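PrgX (Enterococcus faecalis, PDB 2AWI) is the receptor for the peptide sex pheromone cCF10, a repressor that probably binds DNA and regulates conjugation. Local coordinates at residues N161-Y165 / E166-S170. The protein carries 1 engineered substitution. Numbering follows the deposited sequence.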
loop_
_atom_site.group_PDB
_atom_site.type_symbol
_atom_site.label_atom_id
_atom_site.label_comp_id
_atom_site.label_asym_id
_atom_site.label_seq_id
_atom_site.Cartn_x
_atom_site.Cartn_y
_atom_site.Cartn_z
ATOM N N ASN A 161 -14.521 -32.504 9.608
ATOM C CA ASN A 161 -14.405 -31.869 10.911
ATOM C C ASN A 161 -14.064 -32.823 12.057
ATOM O O ASN A 161 -13.565 -32.395 13.097
ATOM C CB ASN A 161 -15.713 -31.144 11.228
ATOM C CG ASN A 161 -15.540 -30.055 12.262
ATOM O OD1 ASN A 161 -14.918 -29.026 11.994
ATOM N ND2 ASN A 161 -16.081 -30.277 13.456
ATOM N N VAL A 162 -14.328 -34.112 11.878
ATOM C CA VAL A 162 -14.052 -35.077 12.934
ATOM C C VAL A 162 -13.326 -36.325 12.437
ATOM O O VAL A 162 -13.360 -37.374 13.084
ATOM C CB VAL A 162 -15.367 -35.520 13.624
ATOM C CG1 VAL A 162 -16.079 -34.319 14.216
ATOM C CG2 VAL A 162 -16.267 -36.225 12.619
ATOM N N LEU A 163 -12.655 -36.213 11.300
ATOM C CA LEU A 163 -11.959 -37.360 10.736
ATOM C C LEU A 163 -10.712 -36.927 9.971
ATOM O O LEU A 163 -10.686 -35.854 9.370
ATOM C CB LEU A 163 -12.907 -38.106 9.789
ATOM C CG LEU A 163 -13.113 -39.615 9.924
ATOM C CD1 LEU A 163 -13.431 -39.973 11.370
ATOM C CD2 LEU A 163 -14.246 -40.047 8.999
ATOM N N PRO A 164 -9.653 -37.750 10.000
ATOM C CA PRO A 164 -8.438 -37.374 9.270
ATOM C C PRO A 164 -8.827 -37.178 7.811
ATOM O O PRO A 164 -9.662 -37.912 7.287
ATOM C CB PRO A 164 -7.528 -38.582 9.474
ATOM C CG PRO A 164 -7.938 -39.073 10.841
ATOM C CD PRO A 164 -9.447 -38.987 10.776
ATOM N N TYR A 165 -8.233 -36.190 7.158
ATOM C CA TYR A 165 -8.555 -35.905 5.764
ATOM C C TYR A 165 -8.650 -37.127 4.847
ATOM O O TYR A 165 -9.604 -37.263 4.080
ATOM C CB TYR A 165 -7.536 -34.924 5.183
ATOM C CG TYR A 165 -7.804 -34.581 3.737
ATOM C CD1 TYR A 165 -8.889 -33.774 3.381
ATOM C CD2 TYR A 165 -6.999 -35.093 2.721
ATOM C CE1 TYR A 165 -9.165 -33.490 2.046
ATOM C CE2 TYR A 165 -7.265 -34.816 1.384
ATOM C CZ TYR A 165 -8.350 -34.015 1.054
ATOM O OH TYR A 165 -8.625 -33.750 -0.264
ATOM N N GLU A 166 -7.670 -38.021 4.932
ATOM C CA GLU A 166 -7.637 -39.200 4.070
ATOM C C GLU A 166 -8.838 -40.147 4.140
ATOM O O GLU A 166 -9.165 -40.798 3.150
ATOM C CB GLU A 166 -6.352 -39.990 4.315
ATOM C CG GLU A 166 -5.997 -40.927 3.170
ATOM C CD GLU A 166 -5.754 -40.185 1.859
ATOM O OE1 GLU A 166 -5.557 -40.859 0.822
ATOM O OE2 GLU A 166 -5.756 -38.932 1.864
ATOM N N GLU A 167 -9.489 -40.232 5.297
ATOM C CA GLU A 167 -10.648 -41.109 5.446
ATOM C C GLU A 167 -11.911 -40.492 4.851
ATOM O O GLU A 167 -12.943 -41.156 4.739
ATOM C CB GLU A 167 -10.909 -41.411 6.922
ATOM C CG GLU A 167 -9.800 -42.155 7.626
ATOM C CD GLU A 167 -10.167 -42.498 9.056
ATOM O OE1 GLU A 167 -11.218 -43.151 9.255
ATOM O OE2 GLU A 167 -9.409 -42.116 9.976
ATOM N N VAL A 168 -11.828 -39.221 4.474
ATOM C CA VAL A 168 -12.976 -38.530 3.920
ATOM C C VAL A 168 -12.802 -38.232 2.439
ATOM O O VAL A 168 -13.733 -38.403 1.655
ATOM C CB VAL A 168 -13.228 -37.203 4.670
ATOM C CG1 VAL A 168 -14.446 -36.498 4.099
ATOM C CG2 VAL A 168 -13.417 -37.474 6.148
ATOM N N SER A 169 -11.604 -37.804 2.058
ATOM C CA SER A 169 -11.325 -37.458 0.667
ATOM C C SER A 169 -11.924 -38.420 -0.360
ATOM O O SER A 169 -12.597 -37.998 -1.298
ATOM C CB SER A 169 -9.814 -37.358 0.439
ATOM O OG SER A 169 -9.186 -38.610 0.650
ATOM N N SER A 170 -11.680 -39.712 -0.186
ATOM C CA SER A 170 -12.185 -40.702 -1.130
ATOM C C SER A 170 -13.709 -40.681 -1.232
ATOM O O SER A 170 -14.274 -41.113 -2.234
ATOM C CB SER A 170 -11.696 -42.101 -0.742
ATOM O OG SER A 170 -12.106 -42.446 0.569
#
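Two backbone amides share the carbonyl oxygen of Tyr165. Ser169 N reaches Tyr165 O at 2.9 Å with an N-H...O angle of 171°, as in a regular alpha-helical turn. Val168 N comes to the same Tyr165 O at 3.0 Å from above the carbonyl plane, three residues on, and Glu167 N bonds to Pro164 O in the same i to i+3 manner at 3.1 Å. Together these bonds form the turn that leads into helix 165-172, which follows the loop after helix 150-159 in the all-helical, TPR-like regulatory region.

The phenol of Tyr165 reaches forward to Ser169, four residues on. With CG anti to the backbone N (chi1 180°), the ring runs beside the helix and takes Ser169 CB over one face, a CH-pi contact with CB 4.0 Å from the Tyr165 ring centroid. At the ring's far end, Tyr165 OH is hydrogen-bonded to Glu209 OE1 and Tyr213 OH, which links helix 165-172 to helix 207-220 and should restrict rotation of the phenol. Ser169 OG turns back to Glu166 O in a weak bond.

On another side of the turn, Leu163 CB meets Val168 CG2 at 3.7 Å, and the leucine side chain continues onto Phe130, Ile134 and Leu138 of helix 128-142. Glu167 extends alongside the ring of Pro164, the two pointing the same way, and brings OE2 to 3.2 Å from Pro164 CD, a contact between a carboxylate oxygen and a ring carbon.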